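Local coordinates for protein heterodimeric restriction endonuclease R.BspD6I small subunit (Bacillus sp., PDB 2P14) that probably cleaves one DNA strand as the catalytic small subunit of a heterodimeric type IIS restriction endonuclease, working in complex with a site-specific nicking subunit, at residues 5-8 against 9-12; 18-21 against 22-25; 95-99 against 100-104; 167-170 against 171-175; 78-81 against 82-85. All coordinates share one frame; numbering follows the deposited sequence.

Contact 1. Residues 5-8 against 9-12; sequences LDFY and EEVE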
loop_
_atom_site.group_PDB
_atom_site.type_symbol
_atom_site.label_atom_id
_atom_site.label_comp_id
_atom_site.label_asym_id
_atom_site.label_seq_id
_atom_site.Cartn_x
_atom_site.Cartn_y
_atom_site.Cartn_z
ATOM N N LEU A 5 11.828 -7.206 -4.705
ATOM C CA LEU A 5 11.976 -5.765 -4.907
ATOM C C LEU A 5 12.459 -5.426 -6.307
ATOM O O LEU A 5 11.931 -4.504 -6.948
ATOM C CB LEU A 5 12.874 -5.130 -3.824
ATOM C CG LEU A 5 12.390 -5.342 -2.388
ATOM C CD1 LEU A 5 13.315 -4.599 -1.418
ATOM C CD2 LEU A 5 10.929 -4.884 -2.203
ATOM N N ASP A 6 13.458 -6.175 -6.794
ATOM C CA ASP A 6 13.991 -5.961 -8.152
ATOM C C ASP A 6 12.927 -6.245 -9.207
ATOM O O ASP A 6 12.948 -5.637 -10.277
ATOM C CB ASP A 6 15.220 -6.852 -8.425
ATOM C CG ASP A 6 16.421 -6.503 -7.563
ATOM O OD1 ASP A 6 16.484 -5.378 -7.029
ATOM O OD2 ASP A 6 17.299 -7.392 -7.434
ATOM N N PHE A 7 12.019 -7.183 -8.917
ATOM C CA PHE A 7 10.984 -7.524 -9.912
ATOM C C PHE A 7 10.058 -6.340 -10.217
ATOM O O PHE A 7 9.474 -6.259 -11.299
ATOM C CB PHE A 7 10.185 -8.785 -9.550
ATOM C CG PHE A 7 9.237 -9.230 -10.651
ATOM C CD1 PHE A 7 9.706 -9.941 -11.746
ATOM C CD2 PHE A 7 7.879 -8.943 -10.554
ATOM C CE1 PHE A 7 8.827 -10.346 -12.773
ATOM C CE2 PHE A 7 6.991 -9.329 -11.576
ATOM C CZ PHE A 7 7.460 -10.030 -12.672
ATOM N N TYR A 8 9.912 -5.402 -9.294
ATOM C CA TYR A 8 9.139 -4.193 -9.632
ATOM C C TYR A 8 9.605 -3.521 -10.913
ATOM O O TYR A 8 8.804 -2.899 -11.607
ATOM C CB TYR A 8 9.176 -3.162 -8.496
ATOM C CG TYR A 8 8.212 -3.442 -7.367
ATOM C CD1 TYR A 8 8.682 -3.711 -6.064
ATOM C CD2 TYR A 8 6.828 -3.423 -7.584
ATOM C CE1 TYR A 8 7.813 -3.926 -5.003
ATOM C CE2 TYR A 8 5.944 -3.675 -6.515
ATOM C CZ TYR A 8 6.445 -3.916 -5.242
ATOM O OH TYR A 8 5.579 -4.120 -4.215
ATOM N N GLU A 9 10.887 -3.681 -11.257
ATOM C CA GLU A 9 11.425 -3.024 -12.455
ATOM C C GLU A 9 11.109 -3.830 -13.725
ATOM O O GLU A 9 11.404 -3.367 -14.841
ATOM C CB GLU A 9 12.942 -2.764 -12.300
ATOM C CG GLU A 9 13.302 -2.046 -10.988
ATOM C CD GLU A 9 12.410 -0.832 -10.713
ATOM O OE1 GLU A 9 11.970 -0.171 -11.684
ATOM O OE2 GLU A 9 12.105 -0.556 -9.518
ATOM N N GLU A 10 10.501 -5.006 -13.558
ATOM C CA GLU A 10 10.079 -5.855 -14.698
ATOM C C GLU A 10 8.567 -5.867 -14.889
ATOM O O GLU A 10 8.071 -6.306 -15.909
ATOM C CB GLU A 10 10.576 -7.292 -14.553
ATOM C CG GLU A 10 12.059 -7.426 -14.298
ATOM C CD GLU A 10 12.928 -6.721 -15.361
ATOM O OE1 GLU A 10 12.604 -6.807 -16.573
ATOM O OE2 GLU A 10 13.928 -6.080 -14.986
ATOM N N VAL A 11 7.831 -5.356 -13.914
ATOM C CA VAL A 11 6.361 -5.415 -13.942
ATOM C C VAL A 11 5.797 -4.831 -15.249
ATOM O O VAL A 11 4.840 -5.366 -15.832
ATOM C CB VAL A 11 5.793 -4.693 -12.699
ATOM C CG1 VAL A 11 4.338 -4.232 -12.904
ATOM C CG2 VAL A 11 5.942 -5.568 -11.475
ATOM N N GLU A 12 6.382 -3.722 -15.718
ATOM C CA GLU A 12 5.810 -3.028 -16.893
ATOM C C GLU A 12 6.027 -3.764 -18.206
ATOM O O GLU A 12 5.431 -3.410 -19.226
ATOM C CB GLU A 12 6.232 -1.540 -16.963
ATOM C CG GLU A 12 5.957 -0.858 -15.600
ATOM C CD GLU A 12 5.477 0.575 -15.658
ATOM O OE1 GLU A 12 6.273 1.475 -15.310
ATOM O OE2 GLU A 12 4.293 0.796 -16.001
HETATM O O HOH W 1 14.828 -6.595 -12.291
#

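Contact 2. Residues 18-21 against 22-25; sequences PNYF and EWNT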
loop_
_atom_site.group_PDB
_atom_site.type_symbol
_atom_site.label_atom_id
_atom_site.label_comp_id
_atom_site.label_asym_id
_atom_site.label_seq_id
_atom_site.Cartn_x
_atom_site.Cartn_y
_atom_site.Cartn_z
ATOM N N PRO A 18 -0.691 -4.165 -14.378
ATOM C CA PRO A 18 -1.482 -4.048 -13.124
ATOM C C PRO A 18 -1.596 -5.332 -12.315
ATOM O O PRO A 18 -1.482 -5.301 -11.071
ATOM C CB PRO A 18 -2.860 -3.632 -13.640
ATOM C CG PRO A 18 -2.475 -2.756 -14.861
ATOM C CD PRO A 18 -1.434 -3.604 -15.528
ATOM N N ASN A 19 -1.832 -6.452 -12.976
ATOM C CA ASN A 19 -1.959 -7.736 -12.301
ATOM C C ASN A 19 -0.650 -8.132 -11.617
ATOM O O ASN A 19 -0.630 -8.647 -10.489
ATOM C CB ASN A 19 -2.361 -8.838 -13.303
ATOM C CG ASN A 19 -3.811 -8.742 -13.754
ATOM O OD1 ASN A 19 -4.621 -7.999 -13.205
ATOM N ND2 ASN A 19 -4.137 -9.528 -14.774
ATOM N N TYR A 20 0.471 -7.897 -12.303
ATOM C CA TYR A 20 1.773 -8.264 -11.729
ATOM C C TYR A 20 2.230 -7.293 -10.634
ATOM O O TYR A 20 2.941 -7.689 -9.725
ATOM C CB TYR A 20 2.850 -8.411 -12.804
ATOM C CG TYR A 20 2.689 -9.662 -13.633
ATOM C CD1 TYR A 20 3.460 -10.799 -13.390
ATOM C CD2 TYR A 20 1.729 -9.707 -14.655
ATOM C CE1 TYR A 20 3.281 -11.988 -14.199
ATOM C CE2 TYR A 20 1.544 -10.857 -15.424
ATOM C CZ TYR A 20 2.321 -11.968 -15.192
ATOM O OH TYR A 20 2.108 -13.071 -16.027
ATOM N N PHE A 21 1.770 -6.054 -10.707
ATOM C CA PHE A 21 2.128 -5.057 -9.686
ATOM C C PHE A 21 1.493 -5.421 -8.358
ATOM O O PHE A 21 2.176 -5.455 -7.311
ATOM C CB PHE A 21 1.674 -3.677 -10.175
ATOM C CG PHE A 21 2.183 -2.527 -9.365
ATOM C CD1 PHE A 21 3.540 -2.366 -9.120
ATOM C CD2 PHE A 21 1.293 -1.589 -8.870
ATOM C CE1 PHE A 21 3.997 -1.254 -8.374
ATOM C CE2 PHE A 21 1.733 -0.500 -8.116
ATOM C CZ PHE A 21 3.081 -0.317 -7.889
ATOM N N GLU A 22 0.195 -5.727 -8.362
ATOM C CA GLU A 22 -0.482 -6.117 -7.103
ATOM C C GLU A 22 0.084 -7.445 -6.598
ATOM O O GLU A 22 0.369 -7.609 -5.399
ATOM C CB GLU A 22 -2.018 -6.150 -7.256
ATOM C CG GLU A 22 -2.583 -7.234 -8.160
ATOM C CD GLU A 22 -4.089 -7.076 -8.401
ATOM O OE1 GLU A 22 -4.722 -6.233 -7.739
ATOM O OE2 GLU A 22 -4.625 -7.835 -9.250
ATOM N N TRP A 23 0.331 -8.375 -7.517
ATOM C CA TRP A 23 0.912 -9.649 -7.122
ATOM C C TRP A 23 2.291 -9.513 -6.482
ATOM O O TRP A 23 2.574 -10.153 -5.449
ATOM C CB TRP A 23 0.990 -10.564 -8.346
ATOM C CG TRP A 23 1.738 -11.856 -8.129
ATOM C CD1 TRP A 23 1.304 -12.957 -7.448
ATOM C CD2 TRP A 23 3.063 -12.172 -8.598
ATOM N NE1 TRP A 23 2.263 -13.954 -7.491
ATOM C CE2 TRP A 23 3.351 -13.502 -8.185
ATOM C CE3 TRP A 23 4.012 -11.478 -9.369
ATOM C CZ2 TRP A 23 4.562 -14.142 -8.501
ATOM C CZ3 TRP A 23 5.214 -12.097 -9.663
ATOM C CH2 TRP A 23 5.481 -13.424 -9.232
ATOM N N ASN A 24 3.125 -8.639 -7.040
ATOM C CA ASN A 24 4.467 -8.507 -6.522
ATOM C C ASN A 24 4.435 -7.897 -5.116
ATOM O O ASN A 24 5.245 -8.274 -4.231
ATOM C CB ASN A 24 5.338 -7.663 -7.427
ATOM C CG ASN A 24 6.802 -7.965 -7.210
ATOM O OD1 ASN A 24 7.193 -9.146 -7.166
ATOM N ND2 ASN A 24 7.618 -6.927 -7.049
ATOM N N THR A 25 3.481 -7.002 -4.917
ATOM C CA THR A 25 3.314 -6.369 -3.617
ATOM C C THR A 25 2.840 -7.417 -2.570
ATOM O O THR A 25 3.318 -7.471 -1.433
ATOM C CB THR A 25 2.368 -5.176 -3.745
ATOM O OG1 THR A 25 2.881 -4.268 -4.725
ATOM C CG2 THR A 25 2.260 -4.466 -2.383
HETATM O O HOH W 2 -3.515 -10.027 -10.374
#

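Contact 3. Residues 95-99 against 100-104; sequences QEYKK and KGIEA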
loop_
_atom_site.group_PDB
_atom_site.type_symbol
_atom_site.label_atom_id
_atom_site.label_comp_id
_atom_site.label_asym_id
_atom_site.label_seq_id
_atom_site.Cartn_x
_atom_site.Cartn_y
_atom_site.Cartn_z
ATOM N N GLN A 95 -13.211 2.638 4.664
ATOM C CA GLN A 95 -14.419 2.943 5.445
ATOM C C GLN A 95 -15.161 1.661 5.755
ATOM O O GLN A 95 -15.575 1.403 6.892
ATOM C CB GLN A 95 -15.343 3.873 4.655
ATOM C CG GLN A 95 -14.912 5.310 4.594
ATOM C CD GLN A 95 -15.834 6.152 3.716
ATOM O OE1 GLN A 95 -16.502 5.641 2.806
ATOM N NE2 GLN A 95 -15.842 7.453 3.963
ATOM N N GLU A 96 -15.319 0.832 4.735
ATOM C CA GLU A 96 -16.025 -0.428 4.917
ATOM C C GLU A 96 -15.345 -1.332 5.931
ATOM O O GLU A 96 -15.985 -1.915 6.814
ATOM C CB GLU A 96 -16.184 -1.123 3.568
ATOM C CG GLU A 96 -17.236 -0.424 2.716
ATOM C CD GLU A 96 -18.665 -0.623 3.235
ATOM O OE1 GLU A 96 -18.941 -1.660 3.879
ATOM O OE2 GLU A 96 -19.515 0.262 2.969
ATOM N N TYR A 97 -14.024 -1.469 5.801
ATOM C CA TYR A 97 -13.309 -2.331 6.723
ATOM C C TYR A 97 -13.413 -1.787 8.141
ATOM O O TYR A 97 -13.529 -2.570 9.105
ATOM C CB TYR A 97 -11.826 -2.453 6.320
ATOM C CG TYR A 97 -11.098 -3.486 7.148
ATOM C CD1 TYR A 97 -11.135 -4.838 6.806
ATOM C CD2 TYR A 97 -10.411 -3.112 8.314
ATOM C CE1 TYR A 97 -10.479 -5.797 7.573
ATOM C CE2 TYR A 97 -9.758 -4.035 9.091
ATOM C CZ TYR A 97 -9.788 -5.383 8.730
ATOM O OH TYR A 97 -9.143 -6.326 9.501
ATOM N N LYS A 98 -13.306 -0.465 8.274
ATOM C CA LYS A 98 -13.304 0.164 9.616
ATOM C C LYS A 98 -14.635 -0.024 10.344
ATOM O O LYS A 98 -14.686 0.125 11.566
ATOM C CB LYS A 98 -12.933 1.635 9.532
ATOM C CG LYS A 98 -11.487 1.903 9.148
ATOM C CD LYS A 98 -10.508 1.453 10.196
ATOM C CE LYS A 98 -10.580 2.273 11.493
ATOM N NZ LYS A 98 -10.015 3.649 11.393
ATOM N N LYS A 99 -15.696 -0.359 9.623
ATOM C CA LYS A 99 -16.978 -0.707 10.283
ATOM C C LYS A 99 -16.817 -1.849 11.302
ATOM O O LYS A 99 -17.638 -1.978 12.239
ATOM C CB LYS A 99 -18.051 -1.088 9.276
ATOM C CG LYS A 99 -18.587 0.094 8.481
ATOM C CD LYS A 99 -19.532 -0.390 7.389
ATOM C CE LYS A 99 -19.812 0.654 6.317
ATOM N NZ LYS A 99 -19.895 2.049 6.838
ATOM N N LYS A 100 -15.766 -2.651 11.140
ATOM C CA LYS A 100 -15.491 -3.804 12.018
ATOM C C LYS A 100 -14.930 -3.384 13.368
ATOM O O LYS A 100 -14.890 -4.181 14.295
ATOM C CB LYS A 100 -14.511 -4.785 11.352
ATOM C CG LYS A 100 -14.982 -5.334 10.012
ATOM C CD LYS A 100 -13.819 -6.003 9.265
ATOM C CE LYS A 100 -14.257 -6.596 7.948
ATOM N NZ LYS A 100 -15.095 -7.796 8.212
ATOM N N GLY A 101 -14.466 -2.144 13.464
ATOM C CA GLY A 101 -13.914 -1.665 14.741
ATOM C C GLY A 101 -12.472 -2.070 15.001
ATOM O O GLY A 101 -11.990 -2.025 16.143
ATOM N N ILE A 102 -11.772 -2.476 13.945
ATOM C CA ILE A 102 -10.388 -2.958 14.052
ATOM C C ILE A 102 -9.468 -1.844 13.580
ATOM O O ILE A 102 -9.734 -1.167 12.567
ATOM C CB ILE A 102 -10.189 -4.212 13.161
ATOM C CG1 ILE A 102 -11.099 -5.354 13.660
ATOM C CG2 ILE A 102 -8.703 -4.638 13.116
ATOM C CD1 ILE A 102 -11.258 -6.511 12.691
ATOM N N GLU A 103 -8.394 -1.621 14.311
ATOM C CA GLU A 103 -7.425 -0.609 13.887
ATOM C C GLU A 103 -6.886 -0.985 12.483
ATOM O O GLU A 103 -6.396 -2.108 12.297
ATOM C CB GLU A 103 -6.299 -0.478 14.916
ATOM C CG GLU A 103 -5.355 0.663 14.595
ATOM C CD GLU A 103 -4.162 0.786 15.544
ATOM O OE1 GLU A 103 -4.036 -0.076 16.433
ATOM O OE2 GLU A 103 -3.331 1.726 15.352
ATOM N N ALA A 104 -6.942 -0.033 11.542
ATOM C CA ALA A 104 -6.554 -0.339 10.148
ATOM C C ALA A 104 -6.061 0.912 9.433
ATOM O O ALA A 104 -6.533 2.034 9.715
ATOM C CB ALA A 104 -7.733 -0.965 9.376
HETATM O O HOH W 3 -11.922 -2.008 11.324
HETATM O O HOH W 4 -7.501 3.002 11.998
#

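Contact 4. Residues 167-170 against 171-175; sequences SDLG and YDQAE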
loop_
_atom_site.group_PDB
_atom_site.type_symbol
_atom_site.label_atom_id
_atom_site.label_comp_id
_atom_site.label_asym_id
_atom_site.label_seq_id
_atom_site.Cartn_x
_atom_site.Cartn_y
_atom_site.Cartn_z
ATOM N N SER A 167 -0.807 12.743 10.919
ATOM C CA SER A 167 -2.175 13.119 11.270
ATOM C C SER A 167 -2.311 14.575 11.737
ATOM O O SER A 167 -3.432 15.089 11.838
ATOM C CB SER A 167 -2.760 12.134 12.288
ATOM O OG SER A 167 -2.198 12.331 13.567
ATOM N N ASP A 168 -1.178 15.210 12.019
ATOM C CA ASP A 168 -1.159 16.624 12.404
ATOM C C ASP A 168 -1.356 17.510 11.184
ATOM O O ASP A 168 -1.693 18.688 11.321
ATOM C CB ASP A 168 0.163 17.009 13.085
ATOM C CG ASP A 168 1.382 16.712 12.206
ATOM O OD1 ASP A 168 1.542 15.545 11.817
ATOM O OD2 ASP A 168 2.163 17.639 11.920
ATOM N N LEU A 169 -1.123 16.962 9.987
ATOM C CA LEU A 169 -1.230 17.736 8.772
ATOM C C LEU A 169 -2.571 17.497 8.122
ATOM O O LEU A 169 -2.968 16.358 7.899
ATOM C CB LEU A 169 -0.103 17.365 7.790
ATOM C CG LEU A 169 1.346 17.643 8.163
ATOM C CD1 LEU A 169 2.251 17.171 7.051
ATOM C CD2 LEU A 169 1.591 19.130 8.391
ATOM N N GLY A 170 -3.275 18.576 7.822
ATOM C CA GLY A 170 -4.599 18.461 7.215
ATOM C C GLY A 170 -4.514 18.185 5.740
ATOM O O GLY A 170 -3.427 18.201 5.155
ATOM N N TYR A 171 -5.657 17.956 5.113
ATOM C CA TYR A 171 -5.627 17.642 3.681
ATOM C C TYR A 171 -4.941 18.681 2.794
ATOM O O TYR A 171 -4.355 18.334 1.761
ATOM C CB TYR A 171 -7.012 17.300 3.124
ATOM C CG TYR A 171 -7.933 18.451 2.712
ATOM C CD1 TYR A 171 -7.645 19.280 1.620
ATOM C CD2 TYR A 171 -9.145 18.645 3.375
ATOM C CE1 TYR A 171 -8.529 20.317 1.249
ATOM C CE2 TYR A 171 -10.028 19.664 3.004
ATOM C CZ TYR A 171 -9.707 20.500 1.955
ATOM O OH TYR A 171 -10.612 21.494 1.610
ATOM N N ASP A 172 -5.034 19.960 3.172
ATOM C CA ASP A 172 -4.483 21.042 2.382
ATOM C C ASP A 172 -2.993 21.276 2.642
ATOM O O ASP A 172 -2.443 22.281 2.208
ATOM C CB ASP A 172 -5.274 22.327 2.628
ATOM C CG ASP A 172 -5.042 23.388 1.550
ATOM O OD1 ASP A 172 -4.741 23.041 0.383
ATOM O OD2 ASP A 172 -5.169 24.585 1.874
ATOM N N GLN A 173 -2.371 20.350 3.377
ATOM C CA GLN A 173 -0.928 20.372 3.626
ATOM C C GLN A 173 -0.266 19.202 2.883
ATOM O O GLN A 173 0.744 18.634 3.319
ATOM C CB GLN A 173 -0.649 20.317 5.125
ATOM C CG GLN A 173 -1.202 21.561 5.875
ATOM C CD GLN A 173 -1.085 21.458 7.394
ATOM O OE1 GLN A 173 -1.987 20.949 8.079
ATOM N NE2 GLN A 173 0.024 21.964 7.929
ATOM N N ALA A 174 -0.834 18.868 1.731
ATOM C CA ALA A 174 -0.375 17.701 0.989
ATOM C C ALA A 174 1.050 17.810 0.520
ATOM O O ALA A 174 1.782 16.824 0.551
ATOM C CB ALA A 174 -1.318 17.399 -0.186
ATOM N N GLU A 175 1.468 19.001 0.096
ATOM C CA GLU A 175 2.854 19.213 -0.347
ATOM C C GLU A 175 3.819 18.901 0.779
ATOM O O GLU A 175 4.774 18.153 0.590
ATOM C CB GLU A 175 3.057 20.657 -0.827
ATOM C CG GLU A 175 2.294 20.958 -2.128
ATOM C CD GLU A 175 0.861 21.454 -1.892
ATOM O OE1 GLU A 175 0.361 21.386 -0.741
ATOM O OE2 GLU A 175 0.238 21.924 -2.883
#

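Contact 5. Residues 78-81 against 82-85; sequences IGEK and QLDY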
loop_
_atom_site.group_PDB
_atom_site.type_symbol
_atom_site.label_atom_id
_atom_site.label_comp_id
_atom_site.label_asym_id
_atom_site.label_seq_id
_atom_site.Cartn_x
_atom_site.Cartn_y
_atom_site.Cartn_z
ATOM N N ILE A 78 -0.930 7.303 -12.930
ATOM C CA ILE A 78 -0.284 8.519 -12.445
ATOM C C ILE A 78 -1.074 9.768 -12.841
ATOM O O ILE A 78 -1.940 9.715 -13.705
ATOM C CB ILE A 78 1.185 8.646 -12.947
ATOM C CG1 ILE A 78 1.244 8.762 -14.487
ATOM C CG2 ILE A 78 2.055 7.502 -12.366
ATOM C CD1 ILE A 78 2.584 9.296 -15.010
ATOM N N GLY A 79 -0.756 10.882 -12.199
ATOM C CA GLY A 79 -1.401 12.156 -12.521
ATOM C C GLY A 79 -2.822 12.249 -11.978
ATOM O O GLY A 79 -3.191 11.522 -11.050
ATOM N N GLU A 80 -3.613 13.175 -12.527
ATOM C CA GLU A 80 -4.995 13.334 -12.060
ATOM C C GLU A 80 -5.861 12.085 -12.238
ATOM O O GLU A 80 -6.816 11.917 -11.486
ATOM C CB GLU A 80 -5.668 14.558 -12.691
ATOM C CG GLU A 80 -5.784 15.792 -11.763
ATOM C CD GLU A 80 -7.216 16.066 -11.307
ATOM O OE1 GLU A 80 -8.097 16.256 -12.183
ATOM O OE2 GLU A 80 -7.465 16.101 -10.078
ATOM N N LYS A 81 -5.521 11.213 -13.187
ATOM C CA LYS A 81 -6.225 9.937 -13.333
ATOM C C LYS A 81 -6.054 9.060 -12.083
ATOM O O LYS A 81 -6.888 8.190 -11.816
ATOM C CB LYS A 81 -5.791 9.181 -14.581
ATOM C CG LYS A 81 -6.279 9.811 -15.887
ATOM C CD LYS A 81 -5.336 9.433 -17.020
ATOM C CE LYS A 81 -5.711 8.125 -17.656
ATOM N NZ LYS A 81 -6.825 8.301 -18.638
ATOM N N GLN A 82 -4.990 9.278 -11.317
ATOM C CA GLN A 82 -4.850 8.532 -10.073
ATOM C C GLN A 82 -5.989 8.880 -9.101
ATOM O O GLN A 82 -6.593 7.988 -8.491
ATOM C CB GLN A 82 -3.477 8.802 -9.462
ATOM C CG GLN A 82 -3.167 7.990 -8.232
ATOM C CD GLN A 82 -1.802 8.327 -7.741
ATOM O OE1 GLN A 82 -1.633 9.222 -6.931
ATOM N NE2 GLN A 82 -0.815 7.592 -8.206
ATOM N N LEU A 83 -6.279 10.177 -8.964
ATOM C CA LEU A 83 -7.444 10.600 -8.217
ATOM C C LEU A 83 -8.755 10.056 -8.786
ATOM O O LEU A 83 -9.542 9.431 -8.064
ATOM C CB LEU A 83 -7.513 12.125 -8.085
ATOM C CG LEU A 83 -8.807 12.605 -7.421
ATOM C CD1 LEU A 83 -8.928 12.164 -5.988
ATOM C CD2 LEU A 83 -8.883 14.124 -7.521
ATOM N N ASP A 84 -8.958 10.261 -10.090
ATOM C CA ASP A 84 -10.213 9.874 -10.726
ATOM C C ASP A 84 -10.460 8.374 -10.623
ATOM O O ASP A 84 -11.607 7.952 -10.415
ATOM C CB ASP A 84 -10.211 10.243 -12.210
ATOM C CG ASP A 84 -10.078 11.740 -12.462
ATOM O OD1 ASP A 84 -10.186 12.561 -11.511
ATOM O OD2 ASP A 84 -9.871 12.090 -13.655
ATOM N N TYR A 85 -9.407 7.567 -10.785
ATOM C CA TYR A 85 -9.556 6.104 -10.837
ATOM C C TYR A 85 -9.488 5.414 -9.465
ATOM O O TYR A 85 -10.109 4.341 -9.257
ATOM C CB TYR A 85 -8.567 5.449 -11.832
ATOM C CG TYR A 85 -8.662 5.945 -13.288
ATOM C CD1 TYR A 85 -9.696 6.785 -13.694
ATOM C CD2 TYR A 85 -7.728 5.542 -14.244
ATOM C CE1 TYR A 85 -9.781 7.259 -14.998
ATOM C CE2 TYR A 85 -7.817 5.990 -15.563
ATOM C CZ TYR A 85 -8.837 6.853 -15.922
ATOM O OH TYR A 85 -8.979 7.317 -17.221
#

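Contact 1. Residues 5-8 against 9-12
The Phe7 ring reaches forward to Glu10 and Val11, and Glu10 CB and Val11 CG2 come to it from the same side of its plane. Its CE1 approaches Glu10 CB at 3.9 Å, and its CE2 meets Val11 CG2 at the same distance, the valine crossing the ring at about a right angle. The first torsion of Phe7 (chi1 -173°) swings CG away from its own N and beside its carbonyl carbon, which carries the ring forward along the chain. Behind the side chains the backbone turns tightly: Glu10 N donates to Phe7 O at 2.8 Å and Glu9 N to Asp6 O at 3.0 Å. A water donates both to Asp6 O and to Glu10 OE2, tying the carboxylate back to the helix end, while Glu10 OE1 forms a salt bridge with Lys13. The carboxylate of Glu9 is bound by Lys139. Further out, Phe7 packs on Asn24 and Arg27, and Val11 on Phe21, all from helix 17-32; Tyr8 packs on Val135 and Phe138 of helix 135-146. Successive i to i+3 bonds of this kind are characteristic of a helix C-terminus, here where helix 2-7 gives way to the loop before helix 17-32.

Contact 2. Residues 18-21 against 22-25
Glu22 folds back over the preceding turn of helix 17-32 and can be followed atom by atom. Its CB lies 3.9 Å from Pro18 O. With chi1 at 68°, CG sits between the backbone N and the carbonyl carbon, a crowded position that presses it to 3.4 Å from Asn19 O. Beyond CG the chain is extended, and CD passes near Pro18 O. At the tip, OE2 comes within 4.0 Å of Asn19 OD1; the two side chains run side by side in the same direction, their amide and carboxylate planes only 6° apart. These two oxygens are both acceptors, and what joins Glu22 to Asn19 is instead a water that donates to Glu22 OE2 at 2.7 Å and, at longer range, to Asn19 O. On another flank Tyr20 CD1 packs obliquely against Trp23 CE3, and both side chains touch Pro50. Thr25 turns its hydroxyl back along the helix, so Phe21 O accepts from Thr25 OG1 at 2.9 Å and from Thr25 N at 3.1 Å, the donors arriving from opposite faces of the carbonyl plane. The hydroxyl has a second partner in Tyr8, while Phe21 packs on Cys74 and Leu109 of the sheet. The chemistry thus divides the helix: its buried hydroxyl is satisfied by the backbone and a tyrosine, whereas the carboxylate of Glu22 is linked to the previous turn through a water.

Contact 3. Residues 95-99 against 100-104
Tyr97 O is gripped by two donors: Lys100 N reaches it at 3.0 Å, and a water donates to Tyr97 O at 2.8 Å. The same water donates to Ile102 O. The setting is the C-terminal end of helix 80-98, where a type I beta turn from Lys98 to Gly101 leads toward strand 104-110 in a beta-alpha-beta crossover. Gly101 N closes the turn on Lys98 O at 3.0 Å. Gly101 is the first residue to leave helical geometry, and its positive phi (82°) would jam a CB against the preceding carbonyl oxygen.

The Tyr97 ring organises the side chains of the turn. Lys100 CD lies over one face, 4.0 Å from the ring centroid, in a CH-pi contact, and the lysine crosses the ring at about a right angle. Ala104 CB meets Tyr97 CD2 at 3.6 Å, while Ile102 CB approaches CE2 obliquely. A chi1 of -172° sets the ring opposite its own N and points it at the returning chain. The phenolic OH is held outside the turn by Glu64 and Ser69, and the ring also rests on Leu71 of strand 69-75. A serine at Tyr97 would probably strip Lys100 of its aromatic platform, open a gap beside Ala104 and leave Glu64 without its phenolic partner.

Lys98, bent at three successive torsions, curls along the returning chain, its CD 3.6 Å from Ile102 O; its NZ bonds Ser127 O and, at 2.7 Å, a water that donates to Ala104 O.

Contact 4. Residues 167-170 against 171-175
At the N-terminal approach to helix 174-184, Gln173 occupies the N-cap position and turns its side chain back onto the loop that follows helix 154-165. Gly170 N donates to Gln173 OE1 at 2.7 Å, and the bond is nearly straight at 167°, although the donor stands above the plane of the amide carbonyl. In the reverse direction Gln173 N donates to Gly170 O at 3.0 Å. The two bonds close a reciprocal pair between the glycine backbone and one glutamine, and this joins the incoming loop to the N-cap residue of the helix. Gln173 CG lies anti to the carbonyl carbon (chi1 -63°) and the chain is extended beyond it, which brings the amide alongside Gly170 and over Leu169. There the two side chains cross at about a right angle, with Gln173 NE2 at 3.3 Å from Leu169 CD2 and Gln173 CB at 4.0 Å from Leu169 CB. An alanine in place of Gln173 would lose the amide, is likely to leave Gly170 N without this acceptor, and would probably uncover one side of Leu169. Leu169 itself continues onto Glu176 and Trp177 of the same helix, its carbonyl oxygen accepts from Lys125, and Ala174 touches Leu115 and Ala118 of helix 115-121.

Contact 5. Residues 78-81 against 82-85
Lys81 and Tyr85, one helical turn apart, lie side by side and point the same way. Lys81 CB sits over one face of the tyrosine ring, 4.1 Å from its centroid and offset toward the rim, in a CH-pi contact. The lysine chain then follows the ring outward: CE comes to 3.7 Å from Tyr85 CE2, and bends at chi3 and chi4 (87° and 81°) bring NZ round to donate to Tyr85 OH at 2.8 Å. One side chain therefore contributes both an apolar cover and a polar bond to the same phenol. The ring is carried close to its own turn, with Tyr85 CG only 3.2 Å from Lys81 O, the carbonyl that accepts from Tyr85 N. Asp84 N donates to Glu80 O at 3.0 Å, while Gln82 N reaches back to Gly79 O at 2.9 Å as the helix begins. Gln82 extends away from this surface, its amide bound by Thr77, Ser112 and Asp114. Leu83 packs on Ser116 and His120, so the start of helix 80-98, which follows strand 69-75 in the beta-alpha-beta unit leading to strand 104-110, lies beside helix 115-121.

Contacts 1 and 2 are the one pair that touch: their centres are 9 Å apart, and Tyr8 OH lies 2.7 Å from Thr25 OG1, a probable hydrogen bond, with Tyr8 CE2 packed 3.6 Å from Phe21 CE1. Contacts 5 and 3 mark the two ends of helix 80-98, their centres 25 Å apart, within the crossover from strand 69-75 to strand 104-110. Contact 4 lies about 10 Å from contact 5 between nearest atoms, and on the opposite side of the chain's centre from contacts 1 and 2. A sulfate ion, probably from the crystallisation liquor, lies about 5 Å from the Asn19 side chain in contact 2.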